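Local coordinates for protein UDP-galactopyranose mutase (Deinococcus radiodurans, PDB 3HDQ) that binds UDP-galactopyranose beside an FAD cofactor and probably interconverts it with UDP-galactofuranose as a flavin-dependent sugar-nucleotide mutase, at residues F140-F145 and T201-D206; R181-L186 and E325-E330; L272-L277 and A366-Y371. All blocks are in the same frame, centred on the assembly; numbering follows the deposited sequence.

Contact 1: F140-F145 and T201-D206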
loop_
_atom_site.group_PDB
_atom_site.type_symbol
_atom_site.label_atom_id
_atom_site.label_comp_id
_atom_site.label_asym_id
_atom_site.label_seq_id
_atom_site.Cartn_x
_atom_site.Cartn_y
_atom_site.Cartn_z
ATOM N N PHE A 140 36.748 8.948 -33.381
ATOM C CA PHE A 140 37.469 10.138 -33.827
ATOM C C PHE A 140 36.828 10.766 -35.063
ATOM O O PHE A 140 36.816 11.983 -35.219
ATOM C CB PHE A 140 38.951 9.815 -34.020
ATOM C CG PHE A 140 39.555 9.142 -32.823
ATOM C CD1 PHE A 140 39.966 9.885 -31.729
ATOM C CD2 PHE A 140 39.644 7.759 -32.756
ATOM C CE1 PHE A 140 40.499 9.264 -30.605
ATOM C CE2 PHE A 140 40.170 7.133 -31.632
ATOM C CZ PHE A 140 40.599 7.884 -30.559
ATOM N N GLN A 141 36.239 9.941 -35.914
ATOM C CA GLN A 141 35.627 10.468 -37.125
ATOM C C GLN A 141 34.219 11.027 -36.911
ATOM O O GLN A 141 33.825 11.985 -37.576
ATOM C CB GLN A 141 35.607 9.409 -38.218
ATOM C CG GLN A 141 36.971 9.045 -38.725
ATOM C CD GLN A 141 36.941 7.738 -39.481
ATOM O OE1 GLN A 141 36.184 6.827 -39.137
ATOM N NE2 GLN A 141 37.752 7.639 -40.517
ATOM N N VAL A 142 33.458 10.436 -35.998
ATOM C CA VAL A 142 32.085 10.888 -35.811
ATOM C C VAL A 142 32.040 12.324 -35.263
ATOM O O VAL A 142 31.116 13.079 -35.559
ATOM C CB VAL A 142 31.254 9.926 -34.944
ATOM C CG1 VAL A 142 31.620 10.074 -33.473
ATOM C CG2 VAL A 142 29.763 10.171 -35.175
ATOM N N GLU A 143 33.055 12.705 -34.496
ATOM C CA GLU A 143 33.164 14.089 -34.052
ATOM C C GLU A 143 33.308 15.020 -35.249
ATOM O O GLU A 143 32.633 16.054 -35.350
ATOM C CB GLU A 143 34.354 14.264 -33.122
ATOM C CG GLU A 143 34.409 15.635 -32.497
ATOM C CD GLU A 143 34.888 15.587 -31.068
ATOM O OE1 GLU A 143 36.038 15.155 -30.844
ATOM O OE2 GLU A 143 34.110 15.972 -30.168
ATOM N N GLU A 144 34.185 14.640 -36.167
ATOM C CA GLU A 144 34.407 15.439 -37.362
ATOM C C GLU A 144 33.125 15.457 -38.191
ATOM O O GLU A 144 32.707 16.501 -38.696
ATOM C CB GLU A 144 35.595 14.882 -38.148
ATOM C CG GLU A 144 36.698 14.350 -37.225
ATOM C CD GLU A 144 37.989 14.002 -37.952
ATOM O OE1 GLU A 144 38.722 14.940 -38.349
ATOM O OE2 GLU A 144 38.279 12.790 -38.105
ATOM N N PHE A 145 32.491 14.296 -38.301
ATOM C CA PHE A 145 31.200 14.192 -38.962
ATOM C C PHE A 145 30.180 15.160 -38.361
ATOM O O PHE A 145 29.543 15.912 -39.093
ATOM C CB PHE A 145 30.664 12.760 -38.891
ATOM C CG PHE A 145 29.276 12.610 -39.445
ATOM C CD1 PHE A 145 29.075 12.489 -40.807
ATOM C CD2 PHE A 145 28.174 12.611 -38.605
ATOM C CE1 PHE A 145 27.807 12.358 -41.325
ATOM C CE2 PHE A 145 26.900 12.482 -39.115
ATOM C CZ PHE A 145 26.712 12.349 -40.478
ATOM N N THR A 201 24.467 14.510 -26.553
ATOM C CA THR A 201 24.952 13.737 -27.689
ATOM C C THR A 201 26.336 13.201 -27.388
ATOM O O THR A 201 27.139 13.867 -26.755
ATOM C CB THR A 201 24.977 14.538 -28.997
ATOM O OG1 THR A 201 25.037 15.941 -28.696
ATOM C CG2 THR A 201 23.717 14.223 -29.830
ATOM N N ARG A 202 26.602 11.978 -27.828
ATOM C CA ARG A 202 27.859 11.323 -27.511
ATOM C C ARG A 202 28.621 10.963 -28.767
ATOM O O ARG A 202 28.019 10.670 -29.801
ATOM C CB ARG A 202 27.600 10.057 -26.698
ATOM C CG ARG A 202 26.788 10.303 -25.445
ATOM C CD ARG A 202 26.580 9.017 -24.681
ATOM N NE ARG A 202 26.038 9.267 -23.357
ATOM C CZ ARG A 202 25.294 8.394 -22.690
ATOM N NH1 ARG A 202 25.002 7.216 -23.235
ATOM N NH2 ARG A 202 24.828 8.704 -21.490
ATOM N N THR A 203 29.947 10.980 -28.667
ATOM C CA THR A 203 30.807 10.471 -29.729
ATOM C C THR A 203 31.380 9.092 -29.373
ATOM O O THR A 203 32.007 8.448 -30.215
ATOM C CB THR A 203 31.974 11.427 -30.032
ATOM O OG1 THR A 203 32.782 11.580 -28.861
ATOM C CG2 THR A 203 31.447 12.790 -30.469
ATOM N N ASN A 204 31.167 8.643 -28.134
ATOM C CA ASN A 204 31.592 7.302 -27.728
ATOM C C ASN A 204 30.524 6.244 -28.039
ATOM O O ASN A 204 29.578 6.512 -28.794
ATOM C CB ASN A 204 32.001 7.276 -26.247
ATOM C CG ASN A 204 30.833 7.531 -25.306
ATOM O OD1 ASN A 204 29.675 7.414 -25.696
ATOM N ND2 ASN A 204 31.137 7.888 -24.055
ATOM N N ARG A 205 30.666 5.055 -27.459
ATOM C CA ARG A 205 29.698 3.979 -27.676
ATOM C C ARG A 205 28.861 3.632 -26.430
ATOM O O ARG A 205 28.351 2.524 -26.304
ATOM C CB ARG A 205 30.406 2.730 -28.195
ATOM C CG ARG A 205 31.262 2.985 -29.433
ATOM C CD ARG A 205 31.830 1.682 -29.971
ATOM N NE ARG A 205 30.787 0.856 -30.569
ATOM C CZ ARG A 205 31.007 -0.339 -31.103
ATOM N NH1 ARG A 205 32.226 -0.849 -31.096
ATOM N NH2 ARG A 205 30.010 -1.023 -31.644
ATOM N N ASP A 206 28.718 4.585 -25.518
ATOM C CA ASP A 206 27.907 4.394 -24.324
ATOM C C ASP A 206 26.430 4.415 -24.707
ATOM O O ASP A 206 25.951 5.364 -25.342
ATOM C CB ASP A 206 28.216 5.500 -23.312
ATOM C CG ASP A 206 27.661 5.208 -21.919
ATOM O OD1 ASP A 206 26.716 4.398 -21.788
ATOM O OD2 ASP A 206 28.175 5.796 -20.945
#
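Val142 and Thr203 join helix 139-149, one of the helices of the all-helical part of this mutase, to the loop between helix 159-184 and strand 214-218, a loop that also supplies the substrate-binding residues Arg198 and Tyr209. The join is small, burying 134 Å² in all, and no hydrogen bond crosses between the two segments. Its centre is the CG1 methyl of Val142, which lies 3.7 Å from CB of Thr203 and equally near the carbonyl oxygen of that residue. With chi1 at 76°, CG1 of Val142 sits between its own backbone N and carbonyl carbon, and from there it reaches the threonine. The CG2 methyl of Thr203 is a little farther off, 4.1 Å from Val142 CG1, and it also lies 4.2 Å from OE2 of the exposed Glu143. That last approach is a loose van der Waals one at the solvent-facing border of the contact. Val142 is the buried member, because Leu126 and Val129 of helix 126-133 and Leu137 pack on it as well. The carbonyl oxygen of Thr203 is not left to the methyl alone: it is hydrogen-bonded to Ser139 OG at the start of helix 139-149, tying the loop to the helix through a polar link next to the apolar one. Backbone bonds join Arg202 to Ile124 and Asn204 to Leu126. Beyond Thr203 the chain turns through an Asx turn: Asn204 OD1 accepts from Asp206 N at 3.0 Å, with a nearly straight N-H...O angle of 165°, the amide standing well above the plane of the asparagine carbonyl, 68° out of it.

Contact 2: R181-L186 and E325-E330. With GDU (galactose-uridine-5'-diphosphate), chain K.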
loop_
_atom_site.group_PDB
_atom_site.type_symbol
_atom_site.label_atom_id
_atom_site.label_comp_id
_atom_site.label_asym_id
_atom_site.label_seq_id
_atom_site.Cartn_x
_atom_site.Cartn_y
_atom_site.Cartn_z
ATOM N N ARG A 181 7.715 17.987 -30.214
ATOM C CA ARG A 181 6.410 18.502 -30.619
ATOM C C ARG A 181 5.309 17.693 -29.968
ATOM O O ARG A 181 4.329 18.256 -29.462
ATOM C CB ARG A 181 6.241 18.469 -32.143
ATOM C CG ARG A 181 7.115 19.484 -32.896
ATOM C CD ARG A 181 6.922 19.427 -34.426
ATOM N NE ARG A 181 7.661 20.504 -35.079
ATOM C CZ ARG A 181 7.646 20.755 -36.387
ATOM N NH1 ARG A 181 6.928 19.995 -37.200
ATOM N NH2 ARG A 181 8.349 21.773 -36.878
ATOM N N LYS A 182 5.477 16.372 -29.970
ATOM C CA LYS A 182 4.461 15.476 -29.415
ATOM C C LYS A 182 4.362 15.595 -27.879
ATOM O O LYS A 182 3.267 15.719 -27.332
ATOM C CB LYS A 182 4.724 14.035 -29.853
ATOM C CG LYS A 182 3.584 13.076 -29.563
ATOM C CD LYS A 182 3.696 11.787 -30.395
ATOM C CE LYS A 182 4.947 10.989 -30.056
ATOM N NZ LYS A 182 5.022 9.730 -30.854
ATOM N N GLN A 183 5.510 15.591 -27.207
ATOM C CA GLN A 183 5.577 15.688 -25.749
ATOM C C GLN A 183 5.053 17.010 -25.174
ATOM O O GLN A 183 4.318 17.009 -24.187
ATOM C CB GLN A 183 7.013 15.437 -25.260
ATOM C CG GLN A 183 7.253 15.722 -23.770
ATOM C CD GLN A 183 6.397 14.867 -22.832
ATOM O OE1 GLN A 183 5.655 13.991 -23.266
ATOM N NE2 GLN A 183 6.511 15.120 -21.540
ATOM N N TRP A 184 5.424 18.128 -25.783
ATOM C CA TRP A 184 5.099 19.442 -25.207
ATOM C C TRP A 184 3.956 20.176 -25.893
ATOM O O TRP A 184 3.347 21.080 -25.316
ATOM C CB TRP A 184 6.329 20.329 -25.220
ATOM C CG TRP A 184 7.438 19.740 -24.458
ATOM C CD1 TRP A 184 8.445 18.962 -24.944
ATOM C CD2 TRP A 184 7.656 19.854 -23.053
ATOM N NE1 TRP A 184 9.288 18.591 -23.929
ATOM C CE2 TRP A 184 8.826 19.123 -22.755
ATOM C CE3 TRP A 184 6.976 20.500 -22.016
ATOM C CZ2 TRP A 184 9.339 19.031 -21.462
ATOM C CZ3 TRP A 184 7.485 20.401 -20.726
ATOM C CH2 TRP A 184 8.655 19.676 -20.466
ATOM N N GLY A 185 3.665 19.793 -27.129
ATOM C CA GLY A 185 2.702 20.531 -27.919
ATOM C C GLY A 185 3.342 21.819 -28.392
ATOM O O GLY A 185 2.650 22.732 -28.827
ATOM N N LEU A 186 4.669 21.882 -28.291
ATOM C CA LEU A 186 5.461 23.005 -28.779
ATOM C C LEU A 186 6.595 22.507 -29.686
ATOM O O LEU A 186 7.101 21.401 -29.498
ATOM C CB LEU A 186 6.094 23.765 -27.603
ATOM C CG LEU A 186 5.389 24.898 -26.841
ATOM C CD1 LEU A 186 4.258 25.505 -27.669
ATOM C CD2 LEU A 186 4.880 24.440 -25.488
ATOM N N GLU A 325 2.597 6.100 -22.580
ATOM C CA GLU A 325 2.330 7.474 -22.163
ATOM C C GLU A 325 1.824 8.372 -23.294
ATOM O O GLU A 325 2.482 8.530 -24.323
ATOM C CB GLU A 325 3.581 8.118 -21.571
ATOM C CG GLU A 325 4.057 7.534 -20.278
ATOM C CD GLU A 325 5.430 8.052 -19.915
ATOM O OE1 GLU A 325 6.371 7.236 -19.890
ATOM O OE2 GLU A 325 5.574 9.275 -19.686
ATOM N N TYR A 326 0.668 8.984 -23.072
ATOM C CA TYR A 326 0.135 9.981 -23.995
ATOM C C TYR A 326 0.212 11.387 -23.381
ATOM O O TYR A 326 -0.396 11.649 -22.346
ATOM C CB TYR A 326 -1.317 9.650 -24.348
ATOM C CG TYR A 326 -1.522 8.277 -24.959
ATOM C CD1 TYR A 326 -1.379 7.121 -24.194
ATOM C CD2 TYR A 326 -1.874 8.136 -26.298
ATOM C CE1 TYR A 326 -1.568 5.860 -24.753
ATOM C CE2 TYR A 326 -2.068 6.876 -26.868
ATOM C CZ TYR A 326 -1.916 5.743 -26.092
ATOM O OH TYR A 326 -2.110 4.492 -26.653
ATOM N N PRO A 327 0.961 12.294 -24.019
ATOM C CA PRO A 327 1.046 13.700 -23.593
ATOM C C PRO A 327 -0.327 14.360 -23.575
ATOM O O PRO A 327 -1.090 14.187 -24.526
ATOM C CB PRO A 327 1.908 14.346 -24.679
ATOM C CG PRO A 327 2.700 13.214 -25.261
ATOM C CD PRO A 327 1.776 12.020 -25.210
ATOM N N ARG A 328 -0.633 15.099 -22.510
ATOM C CA ARG A 328 -1.913 15.795 -22.393
ATOM C C ARG A 328 -1.728 17.263 -21.998
ATOM O O ARG A 328 -0.898 17.596 -21.154
ATOM C CB ARG A 328 -2.812 15.093 -21.370
ATOM C CG ARG A 328 -3.299 13.723 -21.797
ATOM C CD ARG A 328 -4.330 13.807 -22.923
ATOM N NE ARG A 328 -4.695 12.485 -23.440
ATOM C CZ ARG A 328 -4.350 12.018 -24.639
ATOM N NH1 ARG A 328 -3.635 12.773 -25.458
ATOM N NH2 ARG A 328 -4.719 10.797 -25.029
ATOM N N ALA A 329 -2.510 18.144 -22.604
ATOM C CA ALA A 329 -2.526 19.535 -22.171
ATOM C C ALA A 329 -3.253 19.674 -20.827
ATOM O O ALA A 329 -2.971 20.581 -20.047
ATOM C CB ALA A 329 -3.194 20.394 -23.218
ATOM N N GLU A 330 -4.174 18.753 -20.563
ATOM C CA GLU A 330 -5.095 18.871 -19.445
ATOM C C GLU A 330 -4.908 17.724 -18.451
ATOM O O GLU A 330 -4.676 16.588 -18.856
ATOM C CB GLU A 330 -6.523 18.826 -19.987
ATOM C CG GLU A 330 -7.421 19.934 -19.510
ATOM C CD GLU A 330 -7.449 21.108 -20.473
ATOM O OE1 GLU A 330 -8.546 21.424 -20.988
ATOM O OE2 GLU A 330 -6.378 21.708 -20.721
HETATM N N1 GDU K . 13.839 14.128 -26.254
HETATM C C2 GDU K . 13.636 13.764 -27.434
HETATM N N3 GDU K . 13.657 12.680 -28.083
HETATM C C4 GDU K . 13.967 11.616 -27.321
HETATM C C5 GDU K . 14.240 11.851 -25.883
HETATM C C6 GDU K . 14.156 13.108 -25.405
HETATM O O2 GDU K . 13.275 14.858 -28.266
HETATM O O4 GDU K . 13.996 10.482 -27.794
HETATM C C1D GDU K . 13.707 15.478 -25.788
HETATM C C2D GDU K . 12.291 16.006 -25.457
HETATM O O2D GDU K . 12.188 17.418 -25.601
HETATM C C3D GDU K . 12.159 15.562 -24.015
HETATM C C4D GDU K . 13.529 16.006 -23.506
HETATM O O4D GDU K . 14.441 15.746 -24.577
HETATM O O3D GDU K . 11.068 16.215 -23.370
HETATM C C5D GDU K . 13.922 15.523 -22.117
HETATM O O5D GDU K . 13.985 14.091 -22.251
HETATM P PA GDU K . 13.648 13.104 -21.043
HETATM O O1A GDU K . 14.120 11.742 -21.422
HETATM O O2A GDU K . 14.395 13.562 -19.862
HETATM O O3A GDU K . 12.077 13.010 -20.825
HETATM P PB GDU K . 11.428 12.654 -19.426
HETATM O O1B GDU K . 9.983 12.731 -19.750
HETATM O O2B GDU K . 11.675 13.598 -18.309
HETATM O O3B GDU K . 11.705 11.144 -18.952
HETATM C "C1'" GDU K . 11.607 10.472 -17.681
HETATM C "C2'" GDU K . 12.909 10.706 -16.887
HETATM C "C3'" GDU K . 14.063 10.389 -17.866
HETATM C "C4'" GDU K . 14.042 8.855 -18.142
HETATM C "C5'" GDU K . 12.615 8.456 -18.611
HETATM C "C6'" GDU K . 12.378 6.920 -18.642
HETATM O "O2'" GDU K . 12.964 12.034 -16.333
HETATM O "O3'" GDU K . 15.309 10.836 -17.285
HETATM O "O4'" GDU K . 14.407 8.178 -16.921
HETATM O "O5'" GDU K . 11.461 9.058 -17.960
HETATM O "O6'" GDU K . 12.517 6.361 -19.971
#
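Pro327 sets its ring against the last turn of helix 159-184, meeting the backbone oxygens of Lys182 and Gln183 there and the side chain of Gln183. CB of Pro327 lies 3.3 Å from Lys182 O and 3.6 Å from Gln183 O, so the carbon flank of the proline rests on the helix's C-terminal carbonyls. These are van der Waals contacts; Arg275 bonds both oxygens from the neighbouring strand 274-284, NE to Gln183 O and NH2, weakly, to Lys182 O. Gln183 leaves the helix pointing away from strand 320-336, CG anti to the backbone N (chi1 171°), but the bend at chi2 swings the amide back, and its OE1 comes to 3.6 Å from Pro327 CG. Lys182 adds a loose contact, its CG 4.4 Å from CG of Pro327, while its NZ is held by the backbone oxygens of Tyr303, Tyr297 and Tyr301. Trp184 points away from the strand and serves the ligand. Gln183 CG rides over one indole face, 3.5 Å above the plane and near its rim, whereas the ribose oxygen O3D of the nucleotide comes in at the ring edge. There Trp184 NE1 donates to O3D at 3.0 Å, with an N-H...O angle of 144°. A leucine in place of Trp184 would probably leave O3D without this donor and Gln183 CG without the flat surface beneath it. Gly185, at positive phi, ends the helix just after the tryptophan. On the strand, Glu325 touches FAD and pairs with Arg305, itself bonded to the ligand. The arrangement thus belongs to the uridine-nucleotide site of the mutase, where the end of helix 159-184 gives one indole N-H to the ribose and packs on strand 320-336 of the mixed sheet.

Contact 3: L272-L277 and A366-Y371; sequences LPYRSL and ATYRYY. With GDU (galactose-uridine-5'-diphosphate), chain K.
Tyr368 carries the 366-371 side of the contact, offering a face to Leu272 and an edge to Tyr274. Its CB bond does not point at the 272-277 segment, but with CG roughly anti to the backbone N (chi1 -152°) the ring is carried there. Leu272 CD1 sits over one ring face, 3.7 Å from the centroid and 27° off the normal, a CH-pi contact. An edge of the same ring is turned to the face of Tyr274, with centroids 5.2 Å apart and planes at 86°, a T-shaped pair. At the ring's far end, Tyr368 OH donates to Pro273 O at 2.6 Å, in the carbonyl plane, and the hydroxyl is also bonded to Val337 N. Next, Arg369 places CB over the ring of Tyr371. Tyr370, the centre of an inverse gamma turn, reaches the substrate: its OH donates to the beta-phosphate oxygen O2B of the ligand at 2.8 Å, and its ring has a cation-pi partner in Arg198. The carbonyl of Tyr371 bonds FAD O3'. Leu272 over a face, Tyr274 at the edge and a hydroxyl bonded twice would be expected to restrict the turning of the Tyr368 ring, two residues before the tyrosine that meets the diphosphate.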
loop_
_atom_site.group_PDB
_atom_site.type_symbol
_atom_site.label_atom_id
_atom_site.label_comp_id
_atom_site.label_asym_id
_atom_site.label_seq_id
_atom_site.Cartn_x
_atom_site.Cartn_y
_atom_site.Cartn_z
ATOM N N LEU A 272 -0.406 29.020 -14.797
ATOM C CA LEU A 272 0.965 28.622 -15.108
ATOM C C LEU A 272 0.889 27.298 -15.870
ATOM O O LEU A 272 0.282 26.352 -15.385
ATOM C CB LEU A 272 1.751 28.390 -13.822
ATOM C CG LEU A 272 3.104 29.078 -13.655
ATOM C CD1 LEU A 272 3.976 28.296 -12.680
ATOM C CD2 LEU A 272 3.817 29.302 -14.996
ATOM N N PRO A 273 1.481 27.225 -17.071
ATOM C CA PRO A 273 1.363 25.973 -17.834
ATOM C C PRO A 273 2.159 24.808 -17.237
ATOM O O PRO A 273 3.369 24.915 -17.031
ATOM C CB PRO A 273 1.937 26.339 -19.215
ATOM C CG PRO A 273 1.910 27.846 -19.259
ATOM C CD PRO A 273 2.149 28.285 -17.846
ATOM N N TYR A 274 1.468 23.710 -16.949
ATOM C CA TYR A 274 2.124 22.452 -16.626
ATOM C C TYR A 274 1.648 21.422 -17.624
ATOM O O TYR A 274 0.455 21.343 -17.922
ATOM C CB TYR A 274 1.742 21.959 -15.233
ATOM C CG TYR A 274 2.255 22.777 -14.073
ATOM C CD1 TYR A 274 1.551 23.883 -13.614
ATOM C CD2 TYR A 274 3.420 22.420 -13.412
ATOM C CE1 TYR A 274 2.006 24.620 -12.537
ATOM C CE2 TYR A 274 3.877 23.136 -12.345
ATOM C CZ TYR A 274 3.169 24.245 -11.912
ATOM O OH TYR A 274 3.624 24.969 -10.844
ATOM N N ARG A 275 2.574 20.615 -18.127
ATOM C CA ARG A 275 2.194 19.571 -19.059
ATOM C C ARG A 275 1.755 18.324 -18.282
ATOM O O ARG A 275 2.308 18.019 -17.231
ATOM C CB ARG A 275 3.353 19.268 -20.000
ATOM C CG ARG A 275 2.966 18.404 -21.185
ATOM C CD ARG A 275 2.061 19.136 -22.163
ATOM N NE ARG A 275 2.078 18.429 -23.436
ATOM C CZ ARG A 275 1.189 18.577 -24.410
ATOM N NH1 ARG A 275 0.168 19.416 -24.285
ATOM N NH2 ARG A 275 1.328 17.874 -25.523
ATOM N N SER A 276 0.748 17.624 -18.789
ATOM C CA SER A 276 0.225 16.439 -18.118
ATOM C C SER A 276 0.422 15.188 -18.984
ATOM O O SER A 276 0.941 15.272 -20.091
ATOM C CB SER A 276 -1.257 16.640 -17.792
ATOM O OG SER A 276 -1.724 15.700 -16.834
ATOM N N LEU A 277 -0.010 14.036 -18.476
ATOM C CA LEU A 277 0.118 12.764 -19.185
ATOM C C LEU A 277 -1.092 11.888 -18.947
ATOM O O LEU A 277 -1.723 11.960 -17.898
ATOM C CB LEU A 277 1.349 11.990 -18.705
ATOM C CG LEU A 277 2.681 12.643 -19.033
ATOM C CD1 LEU A 277 3.816 11.972 -18.286
ATOM C CD2 LEU A 277 2.902 12.624 -20.541
ATOM N N ALA A 366 6.204 23.083 -7.087
ATOM C CA ALA A 366 6.127 24.264 -6.259
ATOM C C ALA A 366 7.167 25.329 -6.628
ATOM O O ALA A 366 6.945 26.530 -6.412
ATOM C CB ALA A 366 6.259 23.853 -4.789
ATOM N N THR A 367 8.301 24.894 -7.177
ATOM C CA THR A 367 9.341 25.832 -7.586
ATOM C C THR A 367 9.519 25.838 -9.097
ATOM O O THR A 367 10.454 26.448 -9.616
ATOM C CB THR A 367 10.702 25.577 -6.881
ATOM O OG1 THR A 367 11.275 24.329 -7.317
ATOM C CG2 THR A 367 10.522 25.556 -5.381
ATOM N N TYR A 368 8.618 25.158 -9.798
ATOM C CA TYR A 368 8.588 25.188 -11.263
ATOM C C TYR A 368 9.953 24.837 -11.866
ATOM O O TYR A 368 10.478 25.547 -12.727
ATOM C CB TYR A 368 8.104 26.557 -11.760
ATOM C CG TYR A 368 7.414 26.528 -13.114
ATOM C CD1 TYR A 368 6.215 25.852 -13.283
ATOM C CD2 TYR A 368 7.952 27.196 -14.207
ATOM C CE1 TYR A 368 5.575 25.824 -14.496
ATOM C CE2 TYR A 368 7.316 27.176 -15.439
ATOM C CZ TYR A 368 6.124 26.486 -15.574
ATOM O OH TYR A 368 5.476 26.448 -16.787
ATOM N N ARG A 369 10.522 23.735 -11.397
ATOM C CA ARG A 369 11.822 23.288 -11.861
ATOM C C ARG A 369 11.737 21.874 -12.435
ATOM O O ARG A 369 11.137 20.992 -11.828
ATOM C CB ARG A 369 12.840 23.382 -10.724
ATOM C CG ARG A 369 13.154 24.832 -10.359
ATOM C CD ARG A 369 14.192 24.929 -9.271
ATOM N NE ARG A 369 14.278 26.264 -8.689
ATOM C CZ ARG A 369 15.051 26.563 -7.648
ATOM N NH1 ARG A 369 15.794 25.618 -7.087
ATOM N NH2 ARG A 369 15.078 27.795 -7.163
ATOM N N TYR A 370 12.310 21.679 -13.623
ATOM C CA TYR A 370 12.285 20.375 -14.301
ATOM C C TYR A 370 13.306 19.436 -13.637
ATOM O O TYR A 370 14.341 19.115 -14.223
ATOM C CB TYR A 370 12.570 20.557 -15.810
ATOM C CG TYR A 370 12.254 19.382 -16.742
ATOM C CD1 TYR A 370 12.062 18.092 -16.253
ATOM C CD2 TYR A 370 12.194 19.566 -18.120
ATOM C CE1 TYR A 370 11.795 17.021 -17.110
ATOM C CE2 TYR A 370 11.929 18.500 -18.988
ATOM C CZ TYR A 370 11.731 17.231 -18.476
ATOM O OH TYR A 370 11.464 16.170 -19.319
ATOM N N TYR A 371 12.997 18.996 -12.416
ATOM C CA TYR A 371 13.944 18.250 -11.580
ATOM C C TYR A 371 13.735 16.736 -11.610
ATOM O O TYR A 371 12.597 16.252 -11.627
ATOM C CB TYR A 371 13.849 18.712 -10.121
ATOM C CG TYR A 371 14.722 19.896 -9.756
ATOM C CD1 TYR A 371 15.634 20.408 -10.660
ATOM C CD2 TYR A 371 14.653 20.481 -8.492
ATOM C CE1 TYR A 371 16.439 21.477 -10.330
ATOM C CE2 TYR A 371 15.462 21.554 -8.150
ATOM C CZ TYR A 371 16.358 22.044 -9.081
ATOM O OH TYR A 371 17.181 23.111 -8.783
HETATM N N1 GDU K . 13.839 14.128 -26.254
HETATM C C2 GDU K . 13.636 13.764 -27.434
HETATM N N3 GDU K . 13.657 12.680 -28.083
HETATM C C4 GDU K . 13.967 11.616 -27.321
HETATM C C5 GDU K . 14.240 11.851 -25.883
HETATM C C6 GDU K . 14.156 13.108 -25.405
HETATM O O2 GDU K . 13.275 14.858 -28.266
HETATM O O4 GDU K . 13.996 10.482 -27.794
HETATM C C1D GDU K . 13.707 15.478 -25.788
HETATM C C2D GDU K . 12.291 16.006 -25.457
HETATM O O2D GDU K . 12.188 17.418 -25.601
HETATM C C3D GDU K . 12.159 15.562 -24.015
HETATM C C4D GDU K . 13.529 16.006 -23.506
HETATM O O4D GDU K . 14.441 15.746 -24.577
HETATM O O3D GDU K . 11.068 16.215 -23.370
HETATM C C5D GDU K . 13.922 15.523 -22.117
HETATM O O5D GDU K . 13.985 14.091 -22.251
HETATM P PA GDU K . 13.648 13.104 -21.043
HETATM O O1A GDU K . 14.120 11.742 -21.422
HETATM O O2A GDU K . 14.395 13.562 -19.862
HETATM O O3A GDU K . 12.077 13.010 -20.825
HETATM P PB GDU K . 11.428 12.654 -19.426
HETATM O O1B GDU K . 9.983 12.731 -19.750
HETATM O O2B GDU K . 11.675 13.598 -18.309
HETATM O O3B GDU K . 11.705 11.144 -18.952
HETATM C "C1'" GDU K . 11.607 10.472 -17.681
HETATM C "C2'" GDU K . 12.909 10.706 -16.887
HETATM C "C3'" GDU K . 14.063 10.389 -17.866
HETATM C "C4'" GDU K . 14.042 8.855 -18.142
HETATM C "C5'" GDU K . 12.615 8.456 -18.611
HETATM C "C6'" GDU K . 12.378 6.920 -18.642
HETATM O "O2'" GDU K . 12.964 12.034 -16.333
HETATM O "O3'" GDU K . 15.309 10.836 -17.285
HETATM O "O4'" GDU K . 14.407 8.178 -16.921
HETATM O "O5'" GDU K . 11.461 9.058 -17.960
HETATM O "O6'" GDU K . 12.517 6.361 -19.971
#

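How the contacts relate
Contacts 2 and 3 lie towards the middle of the chain, their centres 13 Å apart, and share the mixed sheet, in which strands 320-336 and 274-284 are neighbours. They touch directly: Ser276 N and Arg328 O pair at 2.9 Å, and Arg275 bridges from contact 3 to the helix end of contact 2. Each also touches the nucleotide, contact 2 at its ribose and contact 3 at its diphosphate. Contact 2 is buried; contact 3, though central, and contact 1, at the periphery, are partly buried. Contact 1 lies about 16 Å from contact 2 and 15 Å from contact 3 between nearest atoms. Its methyl contacts bring no aromatic ring, contact 2 sets a proline against helix carbonyls, and contact 3 alone has a hydrogen bond and a ring pair between its segments.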